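Coelenterazine-binding protein with bound coelenterazine (Renilla muelleri, PDB 2HQ8) binds the luciferin coelenterazine and, when calcium is bound, makes it available for reaction with luciferase and oxygen. Local coordinates at residues D28-R33 / G73-V78; I106-I111 / G153-D158; L147-N152 / F160-N165. One frame throughout, in Å; residues are numbered along the deposited sequence.

Contact 1. Residues D28-R33 / G73-V78. With CA (calcium ion), chain D.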
ATOM      1  N   ASP A  28      11.240  -3.432  13.058  1.00 19.83           N
ATOM      2  CA  ASP A  28      12.700  -3.259  13.215  1.00 18.61           C
ATOM      3  C   ASP A  28      13.250  -1.944  12.642  1.00 18.23           C
ATOM      4  O   ASP A  28      14.462  -1.657  12.769  1.00 19.23           O
ATOM      5  CB  ASP A  28      13.432  -4.489  12.621  1.00 18.57           C
ATOM      6  CG  ASP A  28      13.306  -4.577  11.091  1.00 18.30           C
ATOM      7  OD1 ASP A  28      12.371  -3.947  10.518  1.00 14.90           O
ATOM      8  OD2 ASP A  28      14.147  -5.256  10.457  1.00 17.67           O
ATOM      9  N   GLY A  29      12.381  -1.133  12.026  1.00 16.68           N
ATOM     10  CA  GLY A  29      12.765   0.168  11.467  1.00 16.86           C
ATOM     11  C   GLY A  29      13.389   0.059  10.068  1.00 15.39           C
ATOM     12  O   GLY A  29      13.972   1.017   9.548  1.00 15.50           O
ATOM     13  N   PHE A  30      13.221  -1.114   9.475  1.00 15.76           N
ATOM     14  CA  PHE A  30      13.646  -1.416   8.110  1.00 15.96           C
ATOM     15  C   PHE A  30      12.512  -2.053   7.296  1.00 15.93           C
ATOM     16  O   PHE A  30      11.575  -2.645   7.844  1.00 16.20           O
ATOM     17  CB  PHE A  30      14.788  -2.422   8.142  1.00 15.04           C
ATOM     18  CG  PHE A  30      16.055  -1.865   8.707  1.00 16.04           C
ATOM     19  CD1 PHE A  30      16.955  -1.182   7.885  1.00 13.54           C
ATOM     20  CD2 PHE A  30      16.324  -1.973  10.066  1.00 18.80           C
ATOM     21  CE1 PHE A  30      18.142  -0.626   8.405  1.00 17.09           C
ATOM     22  CE2 PHE A  30      17.491  -1.418  10.605  1.00 17.52           C
ATOM     23  CZ  PHE A  30      18.405  -0.738   9.767  1.00 15.79           C
ATOM     24  N   ILE A  31      12.667  -1.953   5.981  1.00 16.23           N
ATOM     25  CA  ILE A  31      11.824  -2.631   5.007  1.00 16.81           C
ATOM     26  C   ILE A  31      12.664  -3.768   4.399  1.00 15.51           C
ATOM     27  O   ILE A  31      13.763  -3.518   3.907  1.00 16.04           O
ATOM     28  CB  ILE A  31      11.412  -1.674   3.862  1.00 16.74           C
ATOM     29  CG1 ILE A  31      10.594  -0.482   4.381  1.00 20.92           C
ATOM     30  CG2 ILE A  31      10.650  -2.462   2.743  1.00 18.55           C
ATOM     31  CD1 ILE A  31       9.478  -0.863   5.318  1.00 24.79           C
ATOM     32  N   SER A  32      12.113  -4.980   4.431  1.00 15.33           N
ATOM     33  CA  SER A  32      12.734  -6.195   3.926  1.00 16.12           C
ATOM     34  C   SER A  32      11.659  -7.173   3.426  1.00 15.61           C
ATOM     35  O   SER A  32      10.416  -6.975   3.644  1.00 12.06           O
ATOM     36  CB  SER A  32      13.619  -6.823   5.019  1.00 14.04           C
ATOM     37  OG  SER A  32      12.856  -7.422   6.069  1.00 16.35           O
ATOM     38  N   ARG A  33      12.102  -8.249   2.776  1.00 15.34           N
ATOM     39  CA  ARG A  33      11.113  -9.219   2.308  1.00 15.69           C
ATOM     40  C   ARG A  33      10.314  -9.852   3.442  1.00 15.84           C
ATOM     41  O   ARG A  33       9.177 -10.242   3.238  1.00 16.56           O
ATOM     42  CB  ARG A  33      11.779 -10.280   1.446  1.00 17.11           C
ATOM     43  CG  ARG A  33      12.704 -11.210   2.189  1.00 16.69           C
ATOM     44  CD  ARG A  33      13.519 -12.052   1.171  1.00 19.89           C
ATOM     45  NE  ARG A  33      12.712 -13.017   0.421  1.00 19.97           N
ATOM     46  CZ  ARG A  33      12.346 -12.915  -0.863  1.00 21.28           C
ATOM     47  NH1 ARG A  33      12.644 -11.859  -1.586  1.00 20.80           N
ATOM     48  NH2 ARG A  33      11.650 -13.897  -1.423  1.00 22.86           N
ATOM     49  N   GLY A  73      18.255 -10.941   2.978  1.00 19.32           N
ATOM     50  CA  GLY A  73      19.311 -10.159   3.581  1.00 18.94           C
ATOM     51  C   GLY A  73      19.389  -8.696   3.208  1.00 18.42           C
ATOM     52  O   GLY A  73      20.235  -7.998   3.726  1.00 18.01           O
ATOM     53  N   VAL A  74      18.532  -8.226   2.296  1.00 17.35           N
ATOM     54  CA  VAL A  74      18.484  -6.832   1.930  1.00 17.01           C
ATOM     55  C   VAL A  74      17.513  -6.116   2.897  1.00 17.45           C
ATOM     56  O   VAL A  74      16.398  -6.587   3.118  1.00 18.45           O
ATOM     57  CB  VAL A  74      18.030  -6.637   0.438  1.00 16.69           C
ATOM     58  CG1 VAL A  74      17.806  -5.147   0.115  1.00 17.96           C
ATOM     59  CG2 VAL A  74      19.052  -7.300  -0.525  1.00 17.96           C
ATOM     60  N   ARG A  75      17.965  -5.009   3.484  1.00 17.63           N
ATOM     61  CA  ARG A  75      17.133  -4.236   4.437  1.00 18.11           C
ATOM     62  C   ARG A  75      17.394  -2.770   4.152  1.00 18.51           C
ATOM     63  O   ARG A  75      18.565  -2.322   4.212  1.00 19.59           O
ATOM     64  CB  ARG A  75      17.528  -4.520   5.902  1.00 18.42           C
ATOM     65  CG  ARG A  75      17.293  -5.928   6.447  1.00 17.72           C
ATOM     66  CD  ARG A  75      17.674  -5.984   7.954  1.00 20.20           C
ATOM     67  NE  ARG A  75      19.099  -5.678   8.131  1.00 22.65           N
ATOM     68  CZ  ARG A  75      19.622  -4.983   9.142  1.00 27.97           C
ATOM     69  NH1 ARG A  75      18.850  -4.498  10.125  1.00 27.16           N
ATOM     70  NH2 ARG A  75      20.931  -4.763   9.171  1.00 28.55           N
ATOM     71  N   ILE A  76      16.334  -1.996   3.917  1.00 16.94           N
ATOM     72  CA  ILE A  76      16.466  -0.542   3.756  1.00 16.05           C
ATOM     73  C   ILE A  76      15.741   0.152   4.921  1.00 16.57           C
ATOM     74  O   ILE A  76      14.563  -0.166   5.184  1.00 15.19           O
ATOM     75  CB  ILE A  76      15.826  -0.041   2.429  1.00 15.83           C
ATOM     76  CG1 ILE A  76      16.362  -0.848   1.221  1.00 17.35           C
ATOM     77  CG2 ILE A  76      16.009   1.454   2.270  1.00 15.00           C
ATOM     78  CD1 ILE A  76      17.896  -0.897   1.027  1.00 19.94           C
ATOM     79  N   SER A  77      16.415   1.095   5.584  1.00 16.73           N
ATOM     80  CA  SER A  77      15.810   1.826   6.730  1.00 17.18           C
ATOM     81  C   SER A  77      14.556   2.575   6.275  1.00 17.86           C
ATOM     82  O   SER A  77      14.511   3.076   5.151  1.00 16.34           O
ATOM     83  CB  SER A  77      16.808   2.801   7.381  1.00 18.33           C
ATOM     84  OG  SER A  77      16.958   4.000   6.655  1.00 18.45           O
ATOM     85  N   VAL A  78      13.550   2.645   7.146  1.00 18.66           N
ATOM     86  CA  VAL A  78      12.307   3.367   6.808  1.00 19.34           C
ATOM     87  C   VAL A  78      12.581   4.840   6.519  1.00 19.62           C
ATOM     88  O   VAL A  78      11.945   5.466   5.655  1.00 17.82           O
ATOM     89  CB  VAL A  78      11.191   3.168   7.899  1.00 19.07           C
ATOM     90  CG1 VAL A  78      10.720   1.738   7.901  1.00 19.17           C
ATOM     91  CG2 VAL A  78      11.663   3.600   9.286  1.00 21.25           C
TER
HETATM   92 CA    CA D 202      10.757  -4.558   8.813  1.00 15.03          CA
HETATM   93  O   HOH W   1      12.693  -5.781   8.146  1.00 16.44           O
HETATM   94  O   HOH W   2      14.816  -8.270   1.957  1.00 18.87           O

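Contact 2. Residues I106-I111 / G153-D158. With CA (calcium ion), chain C.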
ATOM      1  N   ILE A 106       0.195  -3.774  -9.213  1.00 22.82           N
ATOM      2  CA  ILE A 106       0.620  -5.059  -8.691  1.00 22.30           C
ATOM      3  C   ILE A 106       0.151  -5.209  -7.229  1.00 21.01           C
ATOM      4  O   ILE A 106      -0.200  -6.320  -6.806  1.00 19.59           O
ATOM      5  CB  ILE A 106       2.116  -5.301  -8.831  1.00 22.80           C
ATOM      6  CG1 ILE A 106       2.505  -5.186 -10.302  1.00 25.10           C
ATOM      7  CG2 ILE A 106       2.427  -6.712  -8.369  1.00 23.22           C
ATOM      8  CD1 ILE A 106       3.845  -4.532 -10.545  1.00 30.23           C
ATOM      9  N   MET A 107       0.078  -4.101  -6.486  1.00 19.65           N
ATOM     10  CA  MET A 107      -0.417  -4.190  -5.100  1.00 19.30           C
ATOM     11  C   MET A 107      -1.920  -4.460  -5.050  1.00 17.82           C
ATOM     12  O   MET A 107      -2.397  -5.158  -4.155  1.00 16.28           O
ATOM     13  CB  MET A 107      -0.073  -2.937  -4.283  1.00 21.13           C
ATOM     14  CG  MET A 107       1.368  -2.392  -4.485  1.00 26.80           C
ATOM     15  SD  MET A 107       2.660  -3.610  -4.103  1.00 38.98           S
ATOM     16  CE  MET A 107       1.953  -4.438  -2.654  1.00 30.60           C
ATOM     17  N   TYR A 108      -2.671  -3.878  -5.996  1.00 16.57           N
ATOM     18  CA  TYR A 108      -4.101  -4.149  -6.124  1.00 16.68           C
ATOM     19  C   TYR A 108      -4.344  -5.650  -6.248  1.00 16.24           C
ATOM     20  O   TYR A 108      -5.154  -6.211  -5.548  1.00 14.81           O
ATOM     21  CB  TYR A 108      -4.649  -3.429  -7.380  1.00 17.08           C
ATOM     22  CG  TYR A 108      -6.149  -3.576  -7.617  1.00 18.32           C
ATOM     23  CD1 TYR A 108      -7.049  -2.667  -7.053  1.00 18.34           C
ATOM     24  CD2 TYR A 108      -6.672  -4.608  -8.432  1.00 18.02           C
ATOM     25  CE1 TYR A 108      -8.411  -2.754  -7.284  1.00 18.29           C
ATOM     26  CE2 TYR A 108      -8.046  -4.709  -8.632  1.00 18.96           C
ATOM     27  CZ  TYR A 108      -8.892  -3.780  -8.068  1.00 18.93           C
ATOM     28  OH  TYR A 108     -10.238  -3.885  -8.268  1.00 20.63           O
ATOM     29  N   ASP A 109      -3.602  -6.281  -7.164  1.00 16.74           N
ATOM     30  CA  ASP A 109      -3.754  -7.691  -7.451  1.00 17.88           C
ATOM     31  C   ASP A 109      -3.424  -8.531  -6.216  1.00 16.35           C
ATOM     32  O   ASP A 109      -4.155  -9.468  -5.899  1.00 17.53           O
ATOM     33  CB  ASP A 109      -2.872  -8.074  -8.644  1.00 18.58           C
ATOM     34  CG  ASP A 109      -3.409  -7.518  -9.953  1.00 22.48           C
ATOM     35  OD1 ASP A 109      -4.657  -7.372 -10.088  1.00 25.26           O
ATOM     36  OD2 ASP A 109      -2.560  -7.224 -10.823  1.00 27.16           O
ATOM     37  N   CYS A 110      -2.385  -8.153  -5.486  1.00 16.25           N
ATOM     38  CA  CYS A 110      -2.057  -8.835  -4.208  1.00 16.87           C
ATOM     39  C   CYS A 110      -3.195  -8.858  -3.207  1.00 16.16           C
ATOM     40  O   CYS A 110      -3.415  -9.869  -2.558  1.00 17.60           O
ATOM     41  CB  CYS A 110      -0.847  -8.230  -3.535  1.00 16.01           C
ATOM     42  SG  CYS A 110       0.643  -8.571  -4.444  1.00 21.10           S
ATOM     43  N   ILE A 111      -3.874  -7.725  -3.068  1.00 15.18           N
ATOM     44  CA  ILE A 111      -4.959  -7.523  -2.095  1.00 16.98           C
ATOM     45  C   ILE A 111      -6.223  -8.265  -2.543  1.00 16.43           C
ATOM     46  O   ILE A 111      -7.023  -8.678  -1.714  1.00 15.98           O
ATOM     47  CB  ILE A 111      -5.238  -5.993  -1.951  1.00 16.85           C
ATOM     48  CG1 ILE A 111      -4.063  -5.353  -1.221  1.00 19.97           C
ATOM     49  CG2 ILE A 111      -6.546  -5.685  -1.169  1.00 18.37           C
ATOM     50  CD1 ILE A 111      -3.991  -3.844  -1.408  1.00 23.80           C
ATOM     51  N   GLY A 153     -19.869  -0.642  -3.179  1.00 18.55           N
ATOM     52  CA  GLY A 153     -19.401  -1.756  -2.309  1.00 18.70           C
ATOM     53  C   GLY A 153     -18.145  -2.504  -2.753  1.00 19.08           C
ATOM     54  O   GLY A 153     -17.784  -3.519  -2.148  1.00 20.10           O
ATOM     55  N   GLN A 154     -17.496  -2.061  -3.829  1.00 18.29           N
ATOM     56  CA  GLN A 154     -16.181  -2.604  -4.199  1.00 19.54           C
ATOM     57  C   GLN A 154     -15.231  -1.514  -4.669  1.00 17.87           C
ATOM     58  O   GLN A 154     -15.658  -0.487  -5.183  1.00 15.94           O
ATOM     59  CB  GLN A 154     -16.240  -3.749  -5.237  1.00 19.70           C
ATOM     60  CG  GLN A 154     -17.443  -3.807  -6.073  1.00 23.91           C
ATOM     61  CD  GLN A 154     -17.424  -4.926  -7.115  1.00 23.42           C
ATOM     62  OE1 GLN A 154     -17.162  -6.121  -6.821  1.00 27.58           O
ATOM     63  NE2 GLN A 154     -17.753  -4.553  -8.327  1.00 28.08           N
ATOM     64  N   ILE A 155     -13.937  -1.740  -4.480  1.00 17.67           N
ATOM     65  CA  ILE A 155     -12.931  -0.828  -5.032  1.00 16.56           C
ATOM     66  C   ILE A 155     -12.507  -1.456  -6.364  1.00 16.89           C
ATOM     67  O   ILE A 155     -12.011  -2.570  -6.395  1.00 17.34           O
ATOM     68  CB  ILE A 155     -11.701  -0.655  -4.096  1.00 16.23           C
ATOM     69  CG1 ILE A 155     -12.121  -0.036  -2.734  1.00 15.47           C
ATOM     70  CG2 ILE A 155     -10.601   0.170  -4.817  1.00 15.58           C
ATOM     71  CD1 ILE A 155     -11.032  -0.163  -1.592  1.00 16.32           C
ATOM     72  N   SER A 156     -12.796  -0.776  -7.465  1.00 16.50           N
ATOM     73  CA  SER A 156     -12.344  -1.250  -8.769  1.00 17.37           C
ATOM     74  C   SER A 156     -10.929  -0.724  -9.074  1.00 17.89           C
ATOM     75  O   SER A 156     -10.432   0.174  -8.406  1.00 17.73           O
ATOM     76  CB  SER A 156     -13.318  -0.779  -9.855  1.00 16.67           C
ATOM     77  OG  SER A 156     -13.604   0.589  -9.678  1.00 18.29           O
ATOM     78  N   ARG A 157     -10.312  -1.248 -10.119  1.00 18.73           N
ATOM     79  CA  ARG A 157      -8.964  -0.842 -10.490  1.00 19.89           C
ATOM     80  C   ARG A 157      -8.870   0.659 -10.799  1.00 18.73           C
ATOM     81  O   ARG A 157      -7.888   1.283 -10.422  1.00 18.65           O
ATOM     82  CB  ARG A 157      -8.465  -1.720 -11.648  1.00 20.86           C
ATOM     83  CG  ARG A 157      -6.986  -1.879 -11.761  1.00 24.53           C
ATOM     84  CD  ARG A 157      -6.659  -2.708 -13.041  1.00 23.84           C
ATOM     85  NE  ARG A 157      -7.294  -4.023 -12.990  1.00 32.02           N
ATOM     86  CZ  ARG A 157      -6.729  -5.113 -12.458  1.00 35.43           C
ATOM     87  NH1 ARG A 157      -5.499  -5.053 -11.931  1.00 34.99           N
ATOM     88  NH2 ARG A 157      -7.392  -6.275 -12.472  1.00 39.74           N
ATOM     89  N   ASP A 158      -9.880   1.246 -11.443  1.00 17.57           N
ATOM     90  CA  ASP A 158      -9.896   2.707 -11.708  1.00 18.36           C
ATOM     91  C   ASP A 158      -9.874   3.525 -10.433  1.00 16.17           C
ATOM     92  O   ASP A 158      -9.149   4.496 -10.335  1.00 14.51           O
ATOM     93  CB  ASP A 158     -11.116   3.135 -12.522  1.00 19.49           C
ATOM     94  CG  ASP A 158     -12.423   2.782 -11.848  1.00 22.83           C
ATOM     95  OD1 ASP A 158     -12.685   1.585 -11.705  1.00 27.50           O
ATOM     96  OD2 ASP A 158     -13.209   3.687 -11.491  1.00 26.75           O
TER
HETATM   97 CA    CA C 201     -16.606   1.250  -6.383  1.00 16.41          CA
HETATM   98  O   HOH W   3      -7.080  -8.334  -9.771  1.00 37.45           O
HETATM   99  O   HOH W   4     -16.291   0.288  -8.550  1.00 15.21           O

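Contact 3. Residues L147-N152 / F160-N165. With CA (calcium ion), chain C.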
ATOM      1  N   LEU A 147     -12.046   5.145  -0.858  1.00 17.63           N
ATOM      2  CA  LEU A 147     -11.627   4.605  -2.158  1.00 17.90           C
ATOM      3  C   LEU A 147     -12.818   4.212  -3.055  1.00 17.95           C
ATOM      4  O   LEU A 147     -12.689   4.167  -4.273  1.00 17.99           O
ATOM      5  CB  LEU A 147     -10.697   3.420  -1.949  1.00 18.32           C
ATOM      6  CG  LEU A 147      -9.239   3.894  -1.876  1.00 20.53           C
ATOM      7  CD1 LEU A 147      -9.005   4.676  -0.614  1.00 18.26           C
ATOM      8  CD2 LEU A 147      -8.239   2.777  -2.010  1.00 22.56           C
ATOM      9  N   ASP A 148     -13.956   3.888  -2.442  1.00 16.92           N
ATOM     10  CA  ASP A 148     -15.138   3.439  -3.177  1.00 18.00           C
ATOM     11  C   ASP A 148     -15.918   4.658  -3.690  1.00 18.46           C
ATOM     12  O   ASP A 148     -16.974   5.015  -3.137  1.00 17.93           O
ATOM     13  CB  ASP A 148     -16.012   2.568  -2.263  1.00 17.65           C
ATOM     14  CG  ASP A 148     -17.196   1.962  -2.990  1.00 17.73           C
ATOM     15  OD1 ASP A 148     -17.250   2.012  -4.248  1.00 16.98           O
ATOM     16  OD2 ASP A 148     -18.088   1.444  -2.295  1.00 18.82           O
ATOM     17  N   PHE A 149     -15.352   5.311  -4.711  1.00 19.02           N
ATOM     18  CA  PHE A 149     -15.858   6.574  -5.250  1.00 20.35           C
ATOM     19  C   PHE A 149     -17.338   6.487  -5.601  1.00 20.69           C
ATOM     20  O   PHE A 149     -18.103   7.412  -5.296  1.00 21.92           O
ATOM     21  CB  PHE A 149     -15.069   6.976  -6.513  1.00 20.74           C
ATOM     22  CG  PHE A 149     -13.748   7.655  -6.229  1.00 23.90           C
ATOM     23  CD1 PHE A 149     -12.686   6.951  -5.652  1.00 25.41           C
ATOM     24  CD2 PHE A 149     -13.548   8.999  -6.582  1.00 27.45           C
ATOM     25  CE1 PHE A 149     -11.472   7.560  -5.395  1.00 23.12           C
ATOM     26  CE2 PHE A 149     -12.322   9.629  -6.347  1.00 28.39           C
ATOM     27  CZ  PHE A 149     -11.270   8.889  -5.755  1.00 26.14           C
ATOM     28  N   ASN A 150     -17.737   5.393  -6.248  1.00 19.58           N
ATOM     29  CA  ASN A 150     -19.137   5.257  -6.668  1.00 20.38           C
ATOM     30  C   ASN A 150     -20.051   4.586  -5.653  1.00 20.09           C
ATOM     31  O   ASN A 150     -21.217   4.309  -5.947  1.00 19.82           O
ATOM     32  CB  ASN A 150     -19.269   4.602  -8.069  1.00 19.33           C
ATOM     33  CG  ASN A 150     -18.744   3.164  -8.139  1.00 22.26           C
ATOM     34  OD1 ASN A 150     -18.309   2.565  -7.142  1.00 18.60           O
ATOM     35  ND2 ASN A 150     -18.784   2.596  -9.339  1.00 21.50           N
ATOM     36  N   LYS A 151     -19.495   4.272  -4.485  1.00 20.33           N
ATOM     37  CA  LYS A 151     -20.243   3.661  -3.381  1.00 20.59           C
ATOM     38  C   LYS A 151     -20.978   2.378  -3.797  1.00 20.62           C
ATOM     39  O   LYS A 151     -22.058   2.083  -3.298  1.00 21.22           O
ATOM     40  CB  LYS A 151     -21.171   4.710  -2.722  1.00 20.83           C
ATOM     41  CG  LYS A 151     -20.436   5.854  -2.030  1.00 22.40           C
ATOM     42  CD  LYS A 151     -19.482   5.335  -0.939  1.00 23.67           C
ATOM     43  CE  LYS A 151     -18.703   6.454  -0.245  1.00 25.83           C
ATOM     44  NZ  LYS A 151     -17.740   7.247  -1.091  1.00 22.43           N
ATOM     45  N   ASN A 152     -20.375   1.574  -4.672  1.00 19.54           N
ATOM     46  CA  ASN A 152     -21.032   0.334  -5.105  1.00 19.32           C
ATOM     47  C   ASN A 152     -20.628  -0.887  -4.249  1.00 18.72           C
ATOM     48  O   ASN A 152     -20.997  -2.017  -4.539  1.00 19.45           O
ATOM     49  CB  ASN A 152     -20.863   0.079  -6.623  1.00 19.91           C
ATOM     50  CG  ASN A 152     -19.457  -0.387  -6.987  1.00 17.66           C
ATOM     51  OD1 ASN A 152     -18.523  -0.252  -6.197  1.00 17.46           O
ATOM     52  ND2 ASN A 152     -19.325  -0.985  -8.146  1.00 20.17           N
ATOM     53  N   PHE A 160      -8.805   2.498  -7.418  1.00 14.09           N
ATOM     54  CA  PHE A 160      -7.483   2.299  -6.834  1.00 14.69           C
ATOM     55  C   PHE A 160      -6.447   3.149  -7.535  1.00 13.86           C
ATOM     56  O   PHE A 160      -5.641   3.777  -6.875  1.00 12.59           O
ATOM     57  CB  PHE A 160      -7.077   0.841  -6.908  1.00 15.61           C
ATOM     58  CG  PHE A 160      -5.825   0.502  -6.129  1.00 18.41           C
ATOM     59  CD1 PHE A 160      -5.911   0.204  -4.765  1.00 20.79           C
ATOM     60  CD2 PHE A 160      -4.581   0.418  -6.776  1.00 22.72           C
ATOM     61  CE1 PHE A 160      -4.757  -0.165  -4.028  1.00 22.14           C
ATOM     62  CE2 PHE A 160      -3.420   0.059  -6.057  1.00 23.04           C
ATOM     63  CZ  PHE A 160      -3.513  -0.225  -4.682  1.00 21.84           C
ATOM     64  N   LEU A 161      -6.497   3.185  -8.871  1.00 13.68           N
ATOM     65  CA  LEU A 161      -5.481   3.894  -9.673  1.00 14.60           C
ATOM     66  C   LEU A 161      -5.479   5.404  -9.436  1.00 13.85           C
ATOM     67  O   LEU A 161      -4.426   5.995  -9.211  1.00 14.31           O
ATOM     68  CB  LEU A 161      -5.653   3.540 -11.178  1.00 14.67           C
ATOM     69  CG  LEU A 161      -4.740   4.097 -12.271  1.00 18.00           C
ATOM     70  CD1 LEU A 161      -4.909   3.271 -13.554  1.00 22.68           C
ATOM     71  CD2 LEU A 161      -5.036   5.524 -12.569  1.00 22.34           C
ATOM     72  N   VAL A 162      -6.650   6.034  -9.464  1.00 13.75           N
ATOM     73  CA  VAL A 162      -6.687   7.458  -9.225  1.00 14.41           C
ATOM     74  C   VAL A 162      -6.236   7.789  -7.786  1.00 14.55           C
ATOM     75  O   VAL A 162      -5.574   8.798  -7.565  1.00 13.51           O
ATOM     76  CB  VAL A 162      -8.056   8.117  -9.569  1.00 14.46           C
ATOM     77  CG1 VAL A 162      -8.410   7.862 -11.064  1.00 16.56           C
ATOM     78  CG2 VAL A 162      -9.167   7.608  -8.616  1.00 15.54           C
ATOM     79  N   THR A 163      -6.564   6.903  -6.852  1.00 14.03           N
ATOM     80  CA  THR A 163      -6.122   7.065  -5.460  1.00 14.18           C
ATOM     81  C   THR A 163      -4.578   6.982  -5.343  1.00 13.86           C
ATOM     82  O   THR A 163      -3.949   7.831  -4.665  1.00 13.22           O
ATOM     83  CB  THR A 163      -6.879   6.062  -4.518  1.00 14.01           C
ATOM     84  OG1 THR A 163      -8.287   6.319  -4.628  1.00 13.47           O
ATOM     85  CG2 THR A 163      -6.481   6.317  -3.070  1.00 16.07           C
ATOM     86  N   VAL A 164      -4.011   5.967  -5.990  1.00 14.05           N
ATOM     87  CA  VAL A 164      -2.549   5.748  -6.056  1.00 15.92           C
ATOM     88  C   VAL A 164      -1.863   6.968  -6.645  1.00 14.70           C
ATOM     89  O   VAL A 164      -0.814   7.414  -6.161  1.00 14.09           O
ATOM     90  CB  VAL A 164      -2.182   4.544  -6.981  1.00 17.17           C
ATOM     91  CG1 VAL A 164      -0.735   4.639  -7.430  1.00 18.76           C
ATOM     92  CG2 VAL A 164      -2.420   3.248  -6.280  1.00 21.39           C
ATOM     93  N   ASN A 165      -2.439   7.503  -7.721  1.00 14.78           N
ATOM     94  CA  ASN A 165      -1.837   8.669  -8.342  1.00 14.43           C
ATOM     95  C   ASN A 165      -1.735   9.851  -7.349  1.00 14.28           C
ATOM     96  O   ASN A 165      -0.700  10.524  -7.247  1.00 13.76           O
ATOM     97  CB  ASN A 165      -2.596   9.058  -9.632  1.00 15.23           C
ATOM     98  CG  ASN A 165      -2.014  10.281 -10.289  1.00 17.05           C
ATOM     99  OD1 ASN A 165      -0.951  10.221 -10.929  1.00 17.11           O
ATOM    100  ND2 ASN A 165      -2.674  11.425 -10.086  1.00 17.60           N
TER
HETATM  101 CA    CA C 201     -16.606   1.250  -6.383  1.00 16.41          CA
HETATM  102  O   HOH W   4     -16.291   0.288  -8.550  1.00 15.21           O

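Contact 1. Residues D28-R33 / G73-V78
The carbonyl O of Ile76 is held twice from the facing strand. Ile31 N donates to Ile76 O at 2.7 Å in a nearly straight bond, and the CA of Phe30 adds a CA-H...O contact to it. Ile76 N returns a bond to Ile31 O, which makes these two an antiparallel hydrogen-bonded pair. Val78 N donates to Gly29 O at 2.9 Å. Both methyls of Val78 rest against this same Gly29 carbonyl, and CG1 meets Ile31 CD1 at 3.9 Å. This is the short two-stranded sheet that couples the loops of paired EF-hands, here the first and second. The calcium belongs to the first: Asp28 OD1 and Phe30 O bind it, with Asp24, Thr26, Asp35 and a water. Asp28 OD1 also accepts from Phe30 N, an Asx turn. Phe30 CG lies beside the backbone N (chi1 -68°), and the ring reaches the backbone of Ser77. Arg75 bends at chi3 and sets NH1 3.4 Å above the plane of the Phe30 ring, toward the rim. Its CZ is 4.4 Å from the ring centroid, a cation-pi contact with the planes 45° apart. An alanine here removes the ring, and the Arg75 guanidinium, left without its aromatic partner, would probably be free to swing. At the other end, a water accepts from Arg33 N and donates to Val74 O at 2.6 Å.

Contact 2. Residues I106-I111 / G153-D158
The C-terminal EF-hand pair is joined here, where Tyr108 and Asp109 of helix 94-111 meet Ile155, Ser156 and Arg157 in the second half of the fourth hand's calcium loop. Helix 94-111 is the entering helix of the third hand, so the contact ties one hand to the other. Tyr108 CG stands anti to the backbone N (chi1 -178°), which carries the ring across to the loop. Its OH lies 2.9 Å from Ile155 O and also within bonding reach of Gly117 O in the third loop; the one proton may go to either. Ile155 itself pairs through its backbone with Val119, the usual link between two EF-hand loops. Arg157 lies over one face of the tyrosine. Its CA makes a CH-pi contact 4.1 Å from the Tyr108 ring centroid, and its CG sits over the ring centre. Phe160 meets Tyr108 edge to face. The Arg157 chain then bends at chi3 and brings the guanidinium past the CD2-CE2 rim of the ring, its plane turned 51° from that of the tyrosine. Tyr108 CD2 lies 3.7 Å above the guanidinium plane. From there Arg157 NH1 forms a salt bridge with Asp109 OD1 at 3.1 Å. It arrives on the syn side of the carboxylate, and OD1 lies close to the guanidinium plane. A water also donates to Asp109 OD1 and weakly bridges to Arg157 NH2. On the metal side, Gln154 O binds the calcium ion at 2.3 Å. A further calcium ligand, a water, donates to Ser156 OG at 2.9 Å.

Contact 3. Residues L147-N152 / F160-N165
Thr163 packs against both Leu147 and Phe149. Its OG1 lies beside the backbone N (chi1 -59°), bonds back to Glu159 O of the same helix, and also meets the edge of the Phe149 ring. Phe149 CE1 is 3.5 Å from Thr163 OG1, near the ring plane. The methyl CG2 of Thr163 takes the other branch, anti to the backbone N, and touches Leu147 CG at 3.9 Å. The Leu147 and Thr163 side chains cross at about a right angle. Phe149 CZ reaches on to Val162 CG2 at 3.8 Å. Leu147 CD2 makes a looser contact with Phe160 CD1 at 4.4 Å; the Phe160 ring also meets those of Tyr108 and Phe180. In the loop, CG of Asn150 and of Asn152 both sit between backbone N and carbonyl carbon, and each residue turns its OD1 to the calcium ion. Asp148 OD1 joins them at 2.4 Å from the calcium and accepts from Asn152 N. Lys151 folds back, and its NZ reaches Asp148 O from the face opposite its own backbone N. Gln154 O, Glu159 and a water complete the site. Such a loop, closed by the helix that follows it, is the calcium site of an EF-hand.

Overall arrangement
From the N terminus, contact 1 comes first. It closes a loop of 39 residues, largely helical, and pairs the loops of the first two EF-hands. It is finished before contact 2 opens. Contact 2 spans 41 residues and ties the entering helix of the third hand to the loop of the fourth. Contact 3 is the shortest loop, with seven residues between its segments, and joins the fourth loop to its own exiting helix. Contacts 2 and 3 cross, because their segments alternate along the chain. They share helix 157-169, one calcium ion and a water. The centre of contact 1 is about 26 Å from that of contact 2, on the opposite side of the chain's centre.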